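Local coordinates for cell division control protein 4 (Saccharomyces cerevisiae, PDB 3V7D) that recognises phosphorylated proteins such as the CDK inhibitor SIC1 as the substrate-binding subunit of an SCF E3 ubiquitin ligase, at residues K25-N28 and Y29-F32; L74-K77 and L78-Y82; E97-F100 and I101-W105; R118-T122 and S123-C127; S367-A370 and D371-R375. The protein carries 1 engineered substitution. One frame throughout, in Å; residues are numbered along the deposited sequence.

The five contacts run in order from the F-box to the WD40 propeller. Contact 1, in the F-box, lies against another protein chain and is partly buried. Contacts 2 and 3 sit on the successive helices 71-81 and 87-106, the first at the surface, the second partly buried; Lys81 and Glu97 link them by a long, weak ion pair. Phe32 of contact 1 packs on Ile99 and Lys103 of contact 3. Contacts 4 and 5 belong to the propeller, their centres about 24 Å apart. Main-chain helix bonds dominate contacts 2 and 3, a histidine and an isoleucine meet in the partly buried contact 4, and the buried hairpin of contact 5 adds a carboxylate that grips the main chain.

Contact 1 of 5, residues K25-N28 and Y29-F32; sequences KIFN and YLQF
The ring of Tyr29 lies alongside the Lys25 side chain, both pointing the same way, with Lys25 CG 4.1 Å from Tyr29 CE2. Lys25 O comes closer to the ring, 3.3 Å from Tyr29 CD2, in an oblique approach. Beside this pair, Phe27 CD1 and Leu30 CD1 meet at 3.9 Å as two apolar groups. A type I beta turn from Phe27 to Leu30 carries the chain out of helix 20-27 and places Tyr29 and Leu30 against the end of the helix. Its closing bond runs from Leu30 N to Phe27 O (3.0 Å), and Tyr29 N bonds to Ile26 O at 3.1 Å; in both the donor stands well above the carbonyl plane. Tyr29 CG, opposite its own carbonyl carbon (chi1 -76°), is swung back along the helix end toward Lys25. Farther out, Phe27 packs on Ile15, Ile48, Ile49 and Leu55. Phe27 is thus directed into the F-box helices, while Lys25, Ile26, Tyr29 and Leu30 give the chain of another protein a largely apolar surface with a charged margin, where Lys25 NZ is only a long, weak ion-pair partner of an acidic side chain on that other chain.

Contact 2 of 5, residues L74-K77 and L78-Y82; sequences LNLK and LSQKY
Leu74 O accepts the amide of Leu78 at 2.8 Å, the first of four successive i to i+4 bonds that tie residues 74-77 to 78-81 in helix 71-81. Ser79 N to Asn75 O, Gln80 N to Leu76 O and Lys81 N to Lys77 O follow, and Tyr82 then leaves helical geometry. The side chains follow the same spacing. Leu74 and Leu78 meet obliquely, Leu74 CG lying 4.0 Å from Leu78 CD1. Leu78 CG also rests 3.3 Å from Leu74 O, because CG is turned back beside its own amide nitrogen (chi1 -74°). On the exposed flank Gln80, extended beyond CG, runs back along the preceding turn, its CG 3.3 Å from Leu76 O and its NE2 4.1 Å from Leu76 CG. At the end of the helix Lys81 CG lies over one face of the Tyr82 ring, displaced toward the rim, and Lys81 NZ makes a weak bond to Tyr82 OH at 3.3 Å. Asn75 packs on Leu91 of helix 87-106, and Arg90 NE of that helix bonds to Tyr82 O. Leu78 is buried against helix 87-106, while Leu76, Lys77, Gln80 and Lys81 are on the exposed side, the pattern of a largely amphipathic surface helix.

Contact 3 of 5, residues E97-F100 and I101-W105; sequences ENIF and ILKNW
Phe100 CG stands opposite its own backbone nitrogen (chi1 167°), while Asn104 CG is swung back beside its backbone nitrogen (chi1 -67°); together these torsions bring the Asn104 amide over one face of the Phe100 ring. Asn104 ND2 sits 3.5 Å above the ring plane, offset toward the rim, and 3.6 Å from Phe100 CZ. The two planes stand 78° apart, so the amide is almost upright on the ring. The hydrogen bond of ND2 goes elsewhere, to Phe463 O. Glu97 and Ile101 run side by side in the same direction, and Glu97 CG touches Ile101 CD1 at 4.0 Å. The pairs recur at i to i+4 spacing along helix 87-106, the long helix that leads from the helical part of the chain to the WD40 propeller. Four main-chain bonds carry the register, among them Ile101 N to Glu97 O at 3.0 Å and Asn104 N to Phe100 O at 3.3 Å. On another flank the Lys103 chain passes over the carbonyl of Ile99, its CG 3.5 Å from Ile99 O, and both residues pack on Phe32 of the F-box. At the propeller end Trp105 stacks with Phe463 and bonds through NE1 to Gly443 O.

Contact 4 of 5, residues R118-T122 and S123-C127; sequences RGHMT and SVITC
The van der Waals contact is between His120 and Ile125, whose side chains cross at about a right angle. The end methyl of Ile125 does the touching: CD1 lies 3.4 Å from His120 CD2 and 3.7 Å from His120 CG, meeting the ring obliquely. It is brought there by the second torsion of Ile125 (chi2 -52°), which turns CD1 toward the loop. Among polar contacts across the loop, Thr122 OG1 donates a weak bond to Val124 O at 3.4 Å. The hydroxyl is set between its backbone nitrogen and carbonyl carbon (chi1 57°). The imidazole has stronger partners outside the loop: ND1 bonds to Asp141 OD1 and NE2 to Thr137 OG1. With both nitrogens engaged, rotation of the ring is restricted, and the ring carbon CD2 is presented to Ile125. His120, at the start of the first WD repeat and following Gly119, is consistent with the histidine of the Gly-His dipeptide in the WD40 hydrogen-bond network. The loop joins strand 113-118 to strand 125-131 of the next blade. Ser456 OG bonds to His120 N and Thr122 O, Ile125 packs on Ala139 of strand 134-139 and Ala449 of strand 445-452, and Val124 touches the bound peptide.

Contact 5 of 5, residues S367-A370 and D371-R375; sequences SAAA and DGSIR
The methyl group of Ala369 lies against the polar ends of Asp371 and Ser373, its CB 3.4 Å from Asp371 OD1 and 3.5 Å from Ser373 OG. Asp371 CG lies between its own backbone nitrogen and carbonyl carbon (chi1 61°), and this brings OD1 back over the turn, where it accepts two bonds. Ser373 OG approaches Asp371 OD1 at 2.5 Å on the syn lone pair, the side of the other carboxylate oxygen, whereas Ser373 N comes to Asp371 OD1 at 3.0 Å from above the carboxylate plane, closing an Asx turn. Outside the hairpin, Asp371 OD2 bonds to Thr352 OG1 and Ser373 OG to His351 ND1, so several bonds hold the carboxylate and the hydroxyl in place. Farther along, Ser367 and Arg375 share one face of the sheet, with Ser367 OG 3.6 Å from Arg375 CB; the hydroxyl has its bonds with His351 NE2 and Trp377 NE1. On the other face Ala368 CB meets Ile374 CG1 at 4.1 Å, and both pack on Ile396. The main chain sets this register: Ser367 and Arg375 form a hydrogen-bonded antiparallel pair, Arg375 N reaching Ser367 O at 2.7 Å, and Ala368 and Ile374 a non-hydrogen-bonded one. A type I turn from Ala369 to Gly372 links the strands. The His351-Ser367-Trp377 chain, joined to the turn aspartate through Ser373, resembles the Asp-His-Ser/Thr-Trp network of WD40 blades.

Contact 1 of 5, residues K25-N28 and Y29-F32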
loop_
_atom_site.group_PDB
_atom_site.type_symbol
_atom_site.label_atom_id
_atom_site.label_comp_id
_atom_site.label_asym_id
_atom_site.label_seq_id
_atom_site.Cartn_x
_atom_site.Cartn_y
_atom_site.Cartn_z
ATOM N N LYS B 25 -22.400 10.249 7.371
ATOM C CA LYS B 25 -21.419 11.204 7.862
ATOM C C LYS B 25 -21.033 10.885 9.311
ATOM O O LYS B 25 -19.876 11.029 9.711
ATOM C CB LYS B 25 -21.994 12.615 7.747
ATOM C CG LYS B 25 -21.010 13.729 8.024
ATOM C CD LYS B 25 -21.613 15.097 7.707
ATOM C CE LYS B 25 -22.029 15.216 6.243
ATOM N NZ LYS B 25 -21.425 16.416 5.594
ATOM N N ILE B 26 -22.011 10.432 10.086
ATOM C CA ILE B 26 -21.797 10.088 11.488
ATOM C C ILE B 26 -20.879 8.873 11.621
ATOM O O ILE B 26 -19.963 8.855 12.452
ATOM C CB ILE B 26 -23.144 9.833 12.208
ATOM C CG1 ILE B 26 -23.964 11.128 12.277
ATOM C CG2 ILE B 26 -22.919 9.295 13.612
ATOM C CD1 ILE B 26 -25.369 10.952 12.842
ATOM N N PHE B 27 -21.115 7.863 10.788
ATOM C CA PHE B 27 -20.300 6.655 10.822
ATOM C C PHE B 27 -18.866 6.900 10.355
ATOM O O PHE B 27 -17.940 6.237 10.817
ATOM C CB PHE B 27 -20.953 5.531 10.014
ATOM C CG PHE B 27 -22.193 4.974 10.651
ATOM C CD1 PHE B 27 -22.133 4.369 11.898
ATOM C CD2 PHE B 27 -23.414 5.046 10.002
ATOM C CE1 PHE B 27 -23.271 3.851 12.493
ATOM C CE2 PHE B 27 -24.558 4.531 10.589
ATOM C CZ PHE B 27 -24.486 3.933 11.835
ATOM N N ASN B 28 -18.681 7.857 9.452
ATOM C CA ASN B 28 -17.340 8.224 9.006
ATOM C C ASN B 28 -16.498 8.880 10.101
ATOM O O ASN B 28 -15.282 8.982 9.969
ATOM C CB ASN B 28 -17.397 9.124 7.768
ATOM C CG ASN B 28 -17.706 8.348 6.500
ATOM O OD1 ASN B 28 -17.209 7.238 6.306
ATOM N ND2 ASN B 28 -18.534 8.923 5.634
ATOM N N TYR B 29 -17.147 9.331 11.171
ATOM C CA TYR B 29 -16.438 9.929 12.298
ATOM C C TYR B 29 -16.085 8.879 13.340
ATOM O O TYR B 29 -15.477 9.193 14.359
ATOM C CB TYR B 29 -17.279 11.023 12.956
ATOM C CG TYR B 29 -17.327 12.320 12.188
ATOM C CD1 TYR B 29 -16.170 12.886 11.670
ATOM C CD2 TYR B 29 -18.530 12.980 11.979
ATOM C CE1 TYR B 29 -16.210 14.076 10.968
ATOM C CE2 TYR B 29 -18.582 14.167 11.277
ATOM C CZ TYR B 29 -17.420 14.710 10.774
ATOM O OH TYR B 29 -17.468 15.895 10.076
ATOM N N LEU B 30 -16.477 7.636 13.090
ATOM C CA LEU B 30 -16.236 6.570 14.053
ATOM C C LEU B 30 -15.045 5.697 13.671
ATOM O O LEU B 30 -14.694 5.580 12.496
ATOM C CB LEU B 30 -17.488 5.709 14.220
ATOM C CG LEU B 30 -18.633 6.361 14.999
ATOM C CD1 LEU B 30 -19.899 5.534 14.903
ATOM C CD2 LEU B 30 -18.229 6.545 16.452
ATOM N N GLN B 31 -14.420 5.096 14.677
ATOM C CA GLN B 31 -13.390 4.093 14.446
ATOM C C GLN B 31 -14.073 2.797 14.044
ATOM O O GLN B 31 -15.262 2.612 14.306
ATOM C CB GLN B 31 -12.563 3.874 15.709
ATOM C CG GLN B 31 -11.785 5.089 16.157
ATOM C CD GLN B 31 -11.224 4.922 17.553
ATOM O OE1 GLN B 31 -11.617 4.013 18.286
ATOM N NE2 GLN B 31 -10.302 5.799 17.929
ATOM N N PHE B 32 -13.324 1.894 13.422
ATOM C CA PHE B 32 -13.914 0.675 12.882
ATOM C C PHE B 32 -14.578 -0.180 13.959
ATOM O O PHE B 32 -15.554 -0.880 13.687
ATOM C CB PHE B 32 -12.877 -0.139 12.094
ATOM C CG PHE B 32 -11.983 -1.002 12.953
ATOM C CD1 PHE B 32 -12.347 -2.302 13.276
ATOM C CD2 PHE B 32 -10.771 -0.523 13.409
ATOM C CE1 PHE B 32 -11.522 -3.094 14.054
ATOM C CE2 PHE B 32 -9.944 -1.308 14.181
ATOM C CZ PHE B 32 -10.320 -2.595 14.504
HETATM O O HOH W 1 -13.571 6.034 9.416
#

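Contact 2 of 5, residues L74-K77 and L78-Y82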
loop_
_atom_site.group_PDB
_atom_site.type_symbol
_atom_site.label_atom_id
_atom_site.label_comp_id
_atom_site.label_asym_id
_atom_site.label_seq_id
_atom_site.Cartn_x
_atom_site.Cartn_y
_atom_site.Cartn_z
ATOM N N LEU B 74 -8.191 -4.013 -6.296
ATOM C CA LEU B 74 -8.607 -4.693 -5.072
ATOM C C LEU B 74 -10.023 -5.226 -5.221
ATOM O O LEU B 74 -10.290 -6.385 -4.912
ATOM C CB LEU B 74 -8.534 -3.769 -3.853
ATOM C CG LEU B 74 -9.074 -4.419 -2.570
ATOM C CD1 LEU B 74 -8.140 -5.525 -2.092
ATOM C CD2 LEU B 74 -9.327 -3.400 -1.466
ATOM N N ASN B 75 -10.920 -4.364 -5.699
ATOM C CA ASN B 75 -12.324 -4.716 -5.908
ATOM C C ASN B 75 -12.514 -5.942 -6.783
ATOM O O ASN B 75 -13.293 -6.833 -6.454
ATOM C CB ASN B 75 -13.086 -3.542 -6.520
ATOM C CG ASN B 75 -13.889 -2.782 -5.496
ATOM O OD1 ASN B 75 -14.387 -3.361 -4.531
ATOM N ND2 ASN B 75 -14.017 -1.476 -5.694
ATOM N N LEU B 76 -11.794 -5.973 -7.899
ATOM C CA LEU B 76 -11.850 -7.094 -8.825
ATOM C C LEU B 76 -11.368 -8.386 -8.165
ATOM O O LEU B 76 -12.015 -9.431 -8.258
ATOM C CB LEU B 76 -10.995 -6.795 -10.054
ATOM C CG LEU B 76 -11.090 -7.855 -11.147
ATOM C CD1 LEU B 76 -12.519 -7.953 -11.657
ATOM C CD2 LEU B 76 -10.144 -7.522 -12.268
ATOM N N LYS B 77 -10.219 -8.302 -7.503
ATOM C CA LYS B 77 -9.671 -9.423 -6.750
ATOM C C LYS B 77 -10.676 -9.940 -5.711
ATOM O O LYS B 77 -10.829 -11.152 -5.523
ATOM C CB LYS B 77 -8.368 -8.994 -6.075
ATOM C CG LYS B 77 -7.637 -10.101 -5.342
ATOM C CD LYS B 77 -6.286 -9.613 -4.822
ATOM C CE LYS B 77 -6.205 -9.635 -3.292
ATOM N NZ LYS B 77 -4.907 -9.089 -2.782
ATOM N N LEU B 78 -11.371 -9.013 -5.052
ATOM C CA LEU B 78 -12.401 -9.365 -4.073
ATOM C C LEU B 78 -13.617 -10.041 -4.719
ATOM O O LEU B 78 -14.224 -10.945 -4.138
ATOM C CB LEU B 78 -12.831 -8.130 -3.272
ATOM C CG LEU B 78 -11.819 -7.642 -2.232
ATOM C CD1 LEU B 78 -12.338 -6.424 -1.478
ATOM C CD2 LEU B 78 -11.472 -8.768 -1.265
ATOM N N SER B 79 -13.962 -9.602 -5.924
ATOM C CA SER B 79 -15.072 -10.194 -6.657
ATOM C C SER B 79 -14.752 -11.630 -7.057
ATOM O O SER B 79 -15.618 -12.505 -7.018
ATOM C CB SER B 79 -15.396 -9.370 -7.899
ATOM O OG SER B 79 -16.459 -9.960 -8.622
ATOM N N GLN B 80 -13.502 -11.857 -7.444
ATOM C CA GLN B 80 -13.031 -13.188 -7.801
ATOM C C GLN B 80 -13.064 -14.108 -6.584
ATOM O O GLN B 80 -13.430 -15.276 -6.686
ATOM C CB GLN B 80 -11.606 -13.118 -8.369
ATOM C CG GLN B 80 -11.483 -12.325 -9.673
ATOM C CD GLN B 80 -10.042 -12.155 -10.137
ATOM O OE1 GLN B 80 -9.098 -12.360 -9.371
ATOM N NE2 GLN B 80 -9.868 -11.780 -11.400
ATOM N N LYS B 81 -12.687 -13.567 -5.431
ATOM C CA LYS B 81 -12.641 -14.342 -4.197
ATOM C C LYS B 81 -14.037 -14.557 -3.611
ATOM O O LYS B 81 -14.368 -15.661 -3.179
ATOM C CB LYS B 81 -11.732 -13.658 -3.172
ATOM C CG LYS B 81 -11.488 -14.468 -1.911
ATOM C CD LYS B 81 -10.558 -13.731 -0.957
ATOM C CE LYS B 81 -10.361 -14.506 0.338
ATOM N NZ LYS B 81 -9.526 -13.757 1.320
ATOM N N TYR B 82 -14.853 -13.504 -3.609
ATOM C CA TYR B 82 -16.213 -13.583 -3.071
ATOM C C TYR B 82 -17.279 -13.246 -4.115
ATOM O O TYR B 82 -17.885 -12.173 -4.059
ATOM C CB TYR B 82 -16.374 -12.622 -1.894
ATOM C CG TYR B 82 -15.370 -12.799 -0.779
ATOM C CD1 TYR B 82 -15.512 -13.814 0.159
ATOM C CD2 TYR B 82 -14.294 -11.933 -0.650
ATOM C CE1 TYR B 82 -14.600 -13.967 1.184
ATOM C CE2 TYR B 82 -13.379 -12.078 0.372
ATOM C CZ TYR B 82 -13.535 -13.095 1.286
ATOM O OH TYR B 82 -12.621 -13.237 2.303
#

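Contact 3 of 5, residues E97-F100 and I101-W105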
loop_
_atom_site.group_PDB
_atom_site.type_symbol
_atom_site.label_atom_id
_atom_site.label_comp_id
_atom_site.label_asym_id
_atom_site.label_seq_id
_atom_site.Cartn_x
_atom_site.Cartn_y
_atom_site.Cartn_z
ATOM N N GLU B 97 -10.321 -8.748 7.843
ATOM C CA GLU B 97 -9.191 -9.658 7.703
ATOM C C GLU B 97 -7.867 -8.895 7.789
ATOM O O GLU B 97 -6.952 -9.299 8.510
ATOM C CB GLU B 97 -9.277 -10.447 6.390
ATOM C CG GLU B 97 -8.057 -11.319 6.131
ATOM C CD GLU B 97 -8.254 -12.309 4.994
ATOM O OE1 GLU B 97 -9.029 -12.014 4.060
ATOM O OE2 GLU B 97 -7.631 -13.391 5.038
ATOM N N ASN B 98 -7.776 -7.782 7.071
ATOM C CA ASN B 98 -6.558 -6.979 7.080
ATOM C C ASN B 98 -6.243 -6.350 8.434
ATOM O O ASN B 98 -5.082 -6.245 8.816
ATOM C CB ASN B 98 -6.602 -5.901 5.994
ATOM C CG ASN B 98 -6.313 -6.457 4.616
ATOM O OD1 ASN B 98 -7.135 -6.356 3.704
ATOM N ND2 ASN B 98 -5.140 -7.058 4.458
ATOM N N ILE B 99 -7.269 -5.926 9.159
ATOM C CA ILE B 99 -7.031 -5.260 10.432
ATOM C C ILE B 99 -6.632 -6.298 11.488
ATOM O O ILE B 99 -5.850 -6.009 12.396
ATOM C CB ILE B 99 -8.244 -4.392 10.879
ATOM C CG1 ILE B 99 -7.786 -3.263 11.807
ATOM C CG2 ILE B 99 -9.335 -5.241 11.533
ATOM C CD1 ILE B 99 -6.925 -2.224 11.125
ATOM N N PHE B 100 -7.151 -7.514 11.340
ATOM C CA PHE B 100 -6.809 -8.621 12.230
ATOM C C PHE B 100 -5.342 -8.995 12.040
ATOM O O PHE B 100 -4.589 -9.130 13.004
ATOM C CB PHE B 100 -7.716 -9.825 11.943
ATOM C CG PHE B 100 -7.249 -11.114 12.578
ATOM C CD1 PHE B 100 -7.448 -11.352 13.934
ATOM C CD2 PHE B 100 -6.633 -12.096 11.813
ATOM C CE1 PHE B 100 -7.025 -12.541 14.522
ATOM C CE2 PHE B 100 -6.207 -13.286 12.390
ATOM C CZ PHE B 100 -6.405 -13.508 13.750
ATOM N N ILE B 101 -4.945 -9.152 10.783
ATOM C CA ILE B 101 -3.568 -9.480 10.444
ATOM C C ILE B 101 -2.596 -8.391 10.904
ATOM O O ILE B 101 -1.558 -8.688 11.501
ATOM C CB ILE B 101 -3.427 -9.731 8.928
ATOM C CG1 ILE B 101 -4.157 -11.023 8.555
ATOM C CG2 ILE B 101 -1.956 -9.784 8.507
ATOM C CD1 ILE B 101 -4.210 -11.298 7.072
ATOM N N LEU B 102 -2.946 -7.132 10.646
ATOM C CA LEU B 102 -2.081 -6.013 11.012
ATOM C C LEU B 102 -1.864 -5.948 12.518
ATOM O O LEU B 102 -0.750 -5.705 12.982
ATOM C CB LEU B 102 -2.646 -4.684 10.501
ATOM C CG LEU B 102 -1.775 -3.454 10.793
ATOM C CD1 LEU B 102 -0.398 -3.602 10.146
ATOM C CD2 LEU B 102 -2.446 -2.165 10.331
ATOM N N LYS B 103 -2.931 -6.171 13.278
ATOM C CA LYS B 103 -2.838 -6.155 14.736
ATOM C C LYS B 103 -1.862 -7.209 15.244
ATOM O O LYS B 103 -1.133 -6.968 16.205
ATOM C CB LYS B 103 -4.212 -6.335 15.381
ATOM C CG LYS B 103 -4.943 -5.022 15.629
ATOM C CD LYS B 103 -6.348 -5.251 16.163
ATOM C CE LYS B 103 -6.880 -4.007 16.863
ATOM N NZ LYS B 103 -6.729 -2.781 16.033
ATOM N N ASN B 104 -1.844 -8.370 14.595
ATOM C CA ASN B 104 -0.878 -9.409 14.938
ATOM C C ASN B 104 0.561 -8.961 14.668
ATOM O O ASN B 104 1.418 -9.095 15.532
ATOM C CB ASN B 104 -1.191 -10.713 14.199
ATOM C CG ASN B 104 -2.495 -11.336 14.650
ATOM O OD1 ASN B 104 -2.974 -11.076 15.757
ATOM N ND2 ASN B 104 -3.075 -12.172 13.802
ATOM N N TRP B 105 0.808 -8.418 13.475
ATOM C CA TRP B 105 2.106 -7.845 13.130
ATOM C C TRP B 105 2.564 -6.799 14.152
ATOM O O TRP B 105 3.750 -6.704 14.462
ATOM C CB TRP B 105 2.048 -7.171 11.752
ATOM C CG TRP B 105 2.257 -8.069 10.572
ATOM C CD1 TRP B 105 1.299 -8.757 9.883
ATOM C CD2 TRP B 105 3.502 -8.350 9.915
ATOM N NE1 TRP B 105 1.873 -9.456 8.844
ATOM C CE2 TRP B 105 3.225 -9.224 8.845
ATOM C CE3 TRP B 105 4.828 -7.952 10.136
ATOM C CZ2 TRP B 105 4.222 -9.709 7.997
ATOM C CZ3 TRP B 105 5.817 -8.435 9.293
ATOM C CH2 TRP B 105 5.507 -9.302 8.236
#

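Contact 4 of 5, residues R118-T122 and S123-C127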
loop_
_atom_site.group_PDB
_atom_site.type_symbol
_atom_site.label_atom_id
_atom_site.label_comp_id
_atom_site.label_asym_id
_atom_site.label_seq_id
_atom_site.Cartn_x
_atom_site.Cartn_y
_atom_site.Cartn_z
ATOM N N ARG B 118 14.418 -26.733 3.996
ATOM C CA ARG B 118 15.717 -26.858 3.344
ATOM C C ARG B 118 15.868 -25.830 2.232
ATOM O O ARG B 118 14.940 -25.611 1.452
ATOM C CB ARG B 118 15.889 -28.265 2.764
ATOM C CG ARG B 118 17.149 -28.432 1.907
ATOM C CD ARG B 118 17.256 -29.834 1.314
ATOM N NE ARG B 118 17.214 -30.869 2.342
ATOM C CZ ARG B 118 18.283 -31.337 2.981
ATOM N NH1 ARG B 118 19.490 -30.861 2.697
ATOM N NH2 ARG B 118 18.145 -32.280 3.903
ATOM N N GLY B 119 17.038 -25.200 2.167
ATOM C CA GLY B 119 17.332 -24.229 1.128
ATOM C C GLY B 119 18.121 -24.840 -0.016
ATOM O O GLY B 119 17.816 -25.944 -0.461
ATOM N N HIS B 120 19.138 -24.121 -0.488
ATOM C CA HIS B 120 19.968 -24.590 -1.598
ATOM C C HIS B 120 21.206 -25.346 -1.116
ATOM O O HIS B 120 21.482 -25.409 0.084
ATOM C CB HIS B 120 20.394 -23.412 -2.482
ATOM C CG HIS B 120 19.278 -22.829 -3.289
ATOM N ND1 HIS B 120 19.236 -22.906 -4.665
ATOM C CD2 HIS B 120 18.152 -22.175 -2.915
ATOM C CE1 HIS B 120 18.141 -22.312 -5.104
ATOM N NE2 HIS B 120 17.466 -21.861 -4.062
ATOM N N MET B 121 21.952 -25.911 -2.060
ATOM C CA MET B 121 23.189 -26.614 -1.735
ATOM C C MET B 121 24.288 -25.658 -1.278
ATOM O O MET B 121 25.222 -26.062 -0.586
ATOM C CB MET B 121 23.662 -27.459 -2.920
ATOM C CG MET B 121 22.950 -28.801 -3.028
ATOM S SD MET B 121 23.387 -29.723 -4.512
ATOM C CE MET B 121 22.367 -28.907 -5.736
ATOM N N THR B 122 24.177 -24.391 -1.669
ATOM C CA THR B 122 25.086 -23.365 -1.171
ATOM C C THR B 122 24.394 -22.571 -0.069
ATOM O O THR B 122 23.166 -22.528 -0.007
ATOM C CB THR B 122 25.554 -22.412 -2.289
ATOM O OG1 THR B 122 24.417 -21.809 -2.918
ATOM C CG2 THR B 122 26.359 -23.170 -3.332
ATOM N N SER B 123 25.181 -21.946 0.800
ATOM C CA SER B 123 24.627 -21.249 1.956
ATOM C C SER B 123 24.113 -19.854 1.602
ATOM O O SER B 123 23.366 -19.249 2.369
ATOM C CB SER B 123 25.657 -21.168 3.083
ATOM O OG SER B 123 26.785 -20.413 2.685
ATOM N N VAL B 124 24.506 -19.352 0.437
ATOM C CA VAL B 124 24.085 -18.026 0.004
ATOM C C VAL B 124 22.967 -18.099 -1.032
ATOM O O VAL B 124 23.101 -18.763 -2.058
ATOM C CB VAL B 124 25.261 -17.225 -0.596
ATOM C CG1 VAL B 124 24.795 -15.844 -1.024
ATOM C CG2 VAL B 124 26.404 -17.121 0.403
ATOM N N ILE B 125 21.866 -17.415 -0.754
ATOM C CA ILE B 125 20.766 -17.305 -1.702
ATOM C C ILE B 125 20.867 -15.948 -2.387
ATOM O O ILE B 125 21.023 -14.928 -1.720
ATOM C CB ILE B 125 19.405 -17.421 -0.990
ATOM C CG1 ILE B 125 19.345 -18.703 -0.159
ATOM C CG2 ILE B 125 18.262 -17.357 -1.988
ATOM C CD1 ILE B 125 19.699 -19.944 -0.932
ATOM N N THR B 126 20.776 -15.933 -3.713
ATOM C CA THR B 126 21.059 -14.717 -4.472
ATOM C C THR B 126 19.814 -13.932 -4.859
ATOM O O THR B 126 19.884 -12.732 -5.104
ATOM C CB THR B 126 21.843 -15.030 -5.758
ATOM O OG1 THR B 126 21.044 -15.863 -6.609
ATOM C CG2 THR B 126 23.145 -15.740 -5.422
ATOM N N CYS B 127 18.678 -14.611 -4.932
ATOM C CA CYS B 127 17.449 -13.951 -5.346
ATOM C C CYS B 127 16.214 -14.705 -4.883
ATOM O O CYS B 127 16.237 -15.925 -4.715
ATOM C CB CYS B 127 17.423 -13.741 -6.863
ATOM S SG CYS B 127 17.846 -15.206 -7.845
#

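Contact 5 of 5, residues S367-A370 and D371-R375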
loop_
_atom_site.group_PDB
_atom_site.type_symbol
_atom_site.label_atom_id
_atom_site.label_comp_id
_atom_site.label_asym_id
_atom_site.label_seq_id
_atom_site.Cartn_x
_atom_site.Cartn_y
_atom_site.Cartn_z
ATOM N N SER B 367 15.295 3.486 1.701
ATOM C CA SER B 367 16.656 3.195 1.274
ATOM C C SER B 367 17.476 2.597 2.412
ATOM O O SER B 367 17.279 2.932 3.588
ATOM C CB SER B 367 17.334 4.464 0.767
ATOM O OG SER B 367 17.374 5.445 1.796
ATOM N N ALA B 368 18.397 1.713 2.051
ATOM C CA ALA B 368 19.211 1.003 3.030
ATOM C C ALA B 368 20.658 0.962 2.558
ATOM O O ALA B 368 20.923 0.792 1.367
ATOM C CB ALA B 368 18.670 -0.405 3.244
ATOM N N ALA B 369 21.590 1.114 3.492
ATOM C CA ALA B 369 22.995 1.297 3.142
ATOM C C ALA B 369 23.909 0.283 3.821
ATOM O O ALA B 369 23.487 -0.430 4.730
ATOM C CB ALA B 369 23.437 2.723 3.472
ATOM N N ALA B 370 25.165 0.240 3.382
ATOM C CA ALA B 370 26.131 -0.756 3.853
ATOM C C ALA B 370 26.672 -0.477 5.254
ATOM O O ALA B 370 27.492 -1.236 5.769
ATOM C CB ALA B 370 27.289 -0.886 2.857
ATOM N N ASP B 371 26.225 0.615 5.867
ATOM C CA ASP B 371 26.636 0.938 7.230
ATOM C C ASP B 371 25.567 0.519 8.236
ATOM O O ASP B 371 25.687 0.785 9.433
ATOM C CB ASP B 371 26.936 2.431 7.363
ATOM C CG ASP B 371 25.727 3.300 7.067
ATOM O OD1 ASP B 371 24.693 2.758 6.620
ATOM O OD2 ASP B 371 25.814 4.531 7.271
ATOM N N GLY B 372 24.514 -0.122 7.736
ATOM C CA GLY B 372 23.431 -0.594 8.583
ATOM C C GLY B 372 22.304 0.405 8.767
ATOM O O GLY B 372 21.384 0.175 9.559
ATOM N N SER B 373 22.368 1.515 8.041
ATOM C CA SER B 373 21.344 2.547 8.150
ATOM C C SER B 373 20.203 2.298 7.173
ATOM O O SER B 373 20.412 1.807 6.063
ATOM C CB SER B 373 21.940 3.936 7.905
ATOM O OG SER B 373 22.498 4.023 6.606
ATOM N N ILE B 374 18.997 2.645 7.606
ATOM C CA ILE B 374 17.809 2.569 6.775
ATOM C C ILE B 374 17.086 3.906 6.892
ATOM O O ILE B 374 16.933 4.432 7.995
ATOM C CB ILE B 374 16.876 1.444 7.254
ATOM C CG1 ILE B 374 17.583 0.090 7.171
ATOM C CG2 ILE B 374 15.589 1.422 6.443
ATOM C CD1 ILE B 374 16.918 -0.985 7.994
ATOM N N ARG B 375 16.655 4.462 5.762
ATOM C CA ARG B 375 15.973 5.752 5.763
ATOM C C ARG B 375 14.626 5.698 5.053
ATOM O O ARG B 375 14.498 5.111 3.978
ATOM C CB ARG B 375 16.842 6.822 5.095
ATOM C CG ARG B 375 18.141 7.116 5.804
ATOM C CD ARG B 375 17.950 8.110 6.932
ATOM N NE ARG B 375 19.213 8.371 7.613
ATOM C CZ ARG B 375 19.380 9.294 8.551
ATOM N NH1 ARG B 375 18.361 10.059 8.921
ATOM N NH2 ARG B 375 20.569 9.456 9.114
#